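Local coordinates for protein phosphoserine phosphatase RsbX (Bacillus subtilis, PDB 3W42) that dephosphorylates the phosphoserine of RsbS as a manganese-binding PPM-type phosphatase and so restrains the general stress factor sigma-B, at residues G129-G133 / K134-Y138; E174-S177 / N178-M182. All coordinates share one frame; numbering follows the deposited sequence.

Interaction 1: residues G129-G133 / K134-Y138; sequences GYLSG and KPQKY
Ser132 has chi1 at 70°, which sets OG between its own backbone N and carbonyl carbon and brings it to Lys134 N. Lys134 N donates to Ser132 OG at 3.1 Å, nearly straight at 164°. The bond spans Gly133, at a point where the chain changes direction. The same oxygen lies against the start of the Lys134 side chain, with Ser132 OG 3.4 Å from Lys134 CB. Gly133, at phi 99°, makes the turn between them.

A second, apolar meeting lies further along. Leu131 CD2 reaches the edge of the Tyr138 ring, near the ring plane, 4.2 Å from Tyr138 CE1. The two side chains cross at about a right angle. Gln136 CB lies over one face of the Tyr138 ring, toward its rim.

This is a surface turn in the loop between strands 121-122 and 140-144. Asn79 of helix 71-81 hydrogen-bonds Gly133 N through OD1 and Lys134 O through ND2. Glu76 OE1 of the same helix hydrogen-bonds Tyr138 OH. Leu131 and Tyr138 also touch Val107 of strand 101-107, so the loop packs against both the helix and the sheet.

Interaction 2: residues E174-S177 / N178-M182; sequences EEIS and NSLKM
Asn178 N donates to Glu174 O at 2.9 Å with an N-H...O angle of 162°. This is an i to i+4 bond of an alpha-helix. Residues 174-179 make up most of helix 173-179 in the PPM-type phosphatase fold, and 180-182 lead out of it. The next bond repeats the spacing. Ser179 N reaches Glu175 O, also at 2.9 Å but more bent. Both donors sit off the carbonyl plane by a similar tilt.

The pattern then changes. Leu180 N is shared by two carbonyls. It makes a weak bond to Ile176 O at 3.2 Å and a second bond to Ser177 O at 3.1 Å. The second has i to i+3 spacing, and its donor stands above the carbonyl plane, not on a lone pair. Lys181 N follows with a bond to Asn178 O. The spacing shortens from i+4 to i+3 here, and 181-182 lie in a 3-10 segment.

On the outer side, Glu174 and Asn178 run side by side and point the same way. Their carboxylate and amide planes are 51° apart. The touch is made by the Glu174 stem, with CG 3.8 Å from Asn178 OD1.

The inner side faces the protein. Ile176 and Ser177 touch Leu195 of strand 191-198, and Leu180 touches Ile152 of strand 150-154 and Ile163 of helix 163-169. With chi1 at -176°, Ser177 OG points away from its own N and is hydrogen-bonded with Tyr193 OH. Ser179 OG is hydrogen-bonded with His166 ND1 of helix 163-169. Ile176 CG2 lies 4.4 Å from Leu180 CD1.

How the interactions relate
Going from the N terminus, interaction 1 comes first. It closes a tight turn at 132-134, within the loop that leads from strand 121-122 of one sheet to strand 140-144 of the other. The chain then passes through strands 140-144 and 150-154 and helix 163-169. Interaction 2 follows at 174-182, at the end of helix 173-179, before strand 191-198. The two are in series; neither nests in the other nor crosses it. They lie on opposite sides of the chain's centre. The centres of interactions 1 and 2 are about 33 Å apart. Interaction 1 belongs with helix 71-81 and the five-stranded sheet. Interaction 2 belongs with the six-stranded sheet and helix 163-169.

Interaction 1: residues G129-G133 / K134-Y138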
loop_
_atom_site.group_PDB
_atom_site.type_symbol
_atom_site.label_atom_id
_atom_site.label_comp_id
_atom_site.label_asym_id
_atom_site.label_seq_id
_atom_site.Cartn_x
_atom_site.Cartn_y
_atom_site.Cartn_z
ATOM N N GLY A 129 13.738 3.901 8.583
ATOM C CA GLY A 129 13.070 4.868 9.424
ATOM C C GLY A 129 11.543 4.837 9.245
ATOM O O GLY A 129 10.948 3.844 8.956
ATOM N N TYR A 130 10.948 5.981 9.521
ATOM C CA TYR A 130 9.506 6.118 9.506
ATOM C C TYR A 130 9.148 7.573 9.374
ATOM O O TYR A 130 10.021 8.450 9.527
ATOM C CB TYR A 130 8.844 5.482 10.790
ATOM C CG TYR A 130 9.198 6.118 12.079
ATOM C CD1 TYR A 130 10.367 5.744 12.748
ATOM C CD2 TYR A 130 8.359 7.050 12.675
ATOM C CE1 TYR A 130 10.663 6.355 13.988
ATOM C CE2 TYR A 130 8.672 7.621 13.870
ATOM C CZ TYR A 130 9.824 7.301 14.524
ATOM O OH TYR A 130 10.159 7.882 15.736
ATOM N N LEU A 131 7.909 7.880 9.116
ATOM C CA LEU A 131 7.438 9.240 9.116
ATOM C C LEU A 131 7.227 9.648 10.554
ATOM O O LEU A 131 6.326 9.188 11.246
ATOM C CB LEU A 131 6.136 9.381 8.343
ATOM C CG LEU A 131 6.184 8.999 6.869
ATOM C CD1 LEU A 131 4.836 9.092 6.221
ATOM C CD2 LEU A 131 7.190 9.827 6.057
ATOM N N SER A 132 8.077 10.594 11.028
ATOM C CA SER A 132 8.119 11.009 12.407
ATOM C C SER A 132 7.756 12.470 12.637
ATOM O O SER A 132 7.629 12.891 13.761
ATOM C CB SER A 132 9.546 10.774 12.949
ATOM O OG SER A 132 10.420 11.728 12.333
ATOM N N GLY A 133 7.705 13.263 11.568
ATOM C CA GLY A 133 7.575 14.715 11.709
ATOM C C GLY A 133 8.887 15.442 11.576
ATOM O O GLY A 133 8.905 16.613 11.491
ATOM N N LYS A 134 9.986 14.737 11.637
ATOM C CA LYS A 134 11.298 15.332 11.353
ATOM C C LYS A 134 11.648 15.301 9.892
ATOM O O LYS A 134 11.029 14.616 9.130
ATOM C CB LYS A 134 12.326 14.540 12.078
ATOM C CG LYS A 134 12.149 14.488 13.577
ATOM C CD LYS A 134 13.472 14.413 14.337
ATOM C CE LYS A 134 14.513 15.548 14.015
ATOM N NZ LYS A 134 15.957 15.082 13.954
ATOM N N PRO A 135 12.678 16.038 9.458
ATOM C CA PRO A 135 12.837 16.179 7.970
ATOM C C PRO A 135 13.179 14.899 7.153
ATOM O O PRO A 135 13.846 14.040 7.711
ATOM C CB PRO A 135 13.922 17.291 7.812
ATOM C CG PRO A 135 14.086 17.856 9.167
ATOM C CD PRO A 135 13.476 17.017 10.205
ATOM N N GLN A 136 12.722 14.798 5.930
ATOM C CA GLN A 136 12.897 13.615 5.093
ATOM C C GLN A 136 13.435 14.039 3.820
ATOM O O GLN A 136 13.010 15.061 3.291
ATOM C CB GLN A 136 11.568 12.915 4.728
ATOM C CG GLN A 136 11.004 12.174 5.889
ATOM C CD GLN A 136 11.664 10.801 6.275
ATOM O OE1 GLN A 136 11.406 10.287 7.304
ATOM N NE2 GLN A 136 12.443 10.202 5.374
ATOM N N LYS A 137 14.202 13.172 3.139
ATOM C CA LYS A 137 14.646 13.355 1.745
ATOM C C LYS A 137 14.012 12.231 0.916
ATOM O O LYS A 137 14.474 11.111 0.803
ATOM C CB LYS A 137 16.142 13.282 1.617
ATOM C CG LYS A 137 16.844 14.450 2.202
ATOM C CD LYS A 137 18.319 14.127 2.236
ATOM C CE LYS A 137 19.184 15.340 2.301
ATOM N NZ LYS A 137 20.561 14.944 1.900
ATOM N N TYR A 138 12.817 12.486 0.455
ATOM C CA TYR A 138 11.977 11.492 -0.180
ATOM C C TYR A 138 12.551 11.076 -1.543
ATOM O O TYR A 138 13.246 11.854 -2.228
ATOM C CB TYR A 138 10.588 12.106 -0.409
ATOM C CG TYR A 138 9.909 12.517 0.864
ATOM C CD1 TYR A 138 9.567 11.575 1.775
ATOM C CD2 TYR A 138 9.674 13.858 1.180
ATOM C CE1 TYR A 138 8.884 11.960 2.883
ATOM C CE2 TYR A 138 9.088 14.226 2.368
ATOM C CZ TYR A 138 8.655 13.281 3.179
ATOM O OH TYR A 138 8.040 13.615 4.354
#

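Interaction 2: residues E174-S177 / N178-M182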
loop_
_atom_site.group_PDB
_atom_site.type_symbol
_atom_site.label_atom_id
_atom_site.label_comp_id
_atom_site.label_asym_id
_atom_site.label_seq_id
_atom_site.Cartn_x
_atom_site.Cartn_y
_atom_site.Cartn_z
ATOM N N GLU A 174 -8.594 -11.752 -6.830
ATOM C CA GLU A 174 -9.159 -12.749 -5.934
ATOM C C GLU A 174 -8.252 -13.957 -5.846
ATOM O O GLU A 174 -8.015 -14.527 -4.778
ATOM C CB GLU A 174 -10.557 -13.176 -6.391
ATOM C CG GLU A 174 -11.184 -14.291 -5.619
ATOM C CD GLU A 174 -12.631 -14.506 -6.037
ATOM O OE1 GLU A 174 -13.420 -13.523 -6.078
ATOM O OE2 GLU A 174 -13.010 -15.608 -6.403
ATOM N N GLU A 175 -7.796 -14.425 -6.988
ATOM C CA GLU A 175 -6.858 -15.568 -7.028
ATOM C C GLU A 175 -5.586 -15.286 -6.305
ATOM O O GLU A 175 -5.080 -16.139 -5.561
ATOM C CB GLU A 175 -6.589 -16.094 -8.426
ATOM C CG GLU A 175 -7.788 -16.799 -9.016
ATOM C CD GLU A 175 -7.825 -17.032 -10.451
ATOM O OE1 GLU A 175 -7.947 -15.962 -11.121
ATOM O OE2 GLU A 175 -8.136 -18.119 -10.904
ATOM N N ILE A 176 -4.991 -14.108 -6.467
ATOM C CA ILE A 176 -3.761 -13.793 -5.778
ATOM C C ILE A 176 -4.041 -13.747 -4.265
ATOM O O ILE A 176 -3.225 -14.233 -3.481
ATOM C CB ILE A 176 -3.162 -12.447 -6.276
ATOM C CG1 ILE A 176 -2.765 -12.522 -7.782
ATOM C CG2 ILE A 176 -1.879 -12.144 -5.471
ATOM C CD1 ILE A 176 -2.574 -11.191 -8.467
ATOM N N SER A 177 -5.130 -13.131 -3.870
ATOM C CA SER A 177 -5.455 -13.091 -2.444
ATOM C C SER A 177 -5.573 -14.517 -1.859
ATOM O O SER A 177 -5.014 -14.859 -0.820
ATOM C CB SER A 177 -6.730 -12.305 -2.237
ATOM O OG SER A 177 -7.007 -12.175 -0.846
ATOM N N ASN A 178 -6.277 -15.374 -2.596
ATOM C CA ASN A 178 -6.422 -16.734 -2.131
ATOM C C ASN A 178 -5.085 -17.448 -2.074
ATOM O O ASN A 178 -4.817 -18.270 -1.166
ATOM C CB ASN A 178 -7.469 -17.453 -2.957
ATOM C CG ASN A 178 -8.890 -16.977 -2.695
ATOM O OD1 ASN A 178 -9.768 -17.140 -3.591
ATOM N ND2 ASN A 178 -9.131 -16.345 -1.564
ATOM N N SER A 179 -4.189 -17.131 -3.023
ATOM C CA SER A 179 -2.842 -17.704 -3.064
ATOM C C SER A 179 -2.032 -17.392 -1.818
ATOM O O SER A 179 -1.121 -18.162 -1.444
ATOM C CB SER A 179 -2.141 -17.147 -4.300
ATOM O OG SER A 179 -0.894 -17.711 -4.545
ATOM N N LEU A 180 -2.321 -16.269 -1.173
ATOM C CA LEU A 180 -1.632 -15.802 0.028
ATOM C C LEU A 180 -2.251 -16.262 1.314
ATOM O O LEU A 180 -1.752 -15.908 2.384
ATOM C CB LEU A 180 -1.625 -14.235 0.007
ATOM C CG LEU A 180 -0.818 -13.590 -1.139
ATOM C CD1 LEU A 180 -1.114 -12.099 -1.182
ATOM C CD2 LEU A 180 0.631 -13.865 -1.061
ATOM N N LYS A 181 -3.310 -17.085 1.257
ATOM C CA LYS A 181 -4.068 -17.371 2.473
ATOM C C LYS A 181 -3.186 -17.995 3.546
ATOM O O LYS A 181 -3.421 -17.690 4.746
ATOM C CB LYS A 181 -5.207 -18.311 2.134
ATOM C CG LYS A 181 -5.929 -18.761 3.357
ATOM C CD LYS A 181 -7.181 -19.488 3.157
ATOM C CE LYS A 181 -7.860 -19.732 4.550
ATOM N NZ LYS A 181 -7.178 -20.804 5.419
ATOM N N MET A 182 -2.195 -18.832 3.227
ATOM C CA MET A 182 -1.435 -19.487 4.270
ATOM C C MET A 182 -0.708 -18.519 5.154
ATOM O O MET A 182 -0.321 -18.860 6.260
ATOM C CB MET A 182 -0.505 -20.526 3.709
ATOM C CG MET A 182 0.704 -19.970 2.962
ATOM S SD MET A 182 2.134 -21.033 2.813
ATOM C CE MET A 182 2.626 -21.129 4.551
#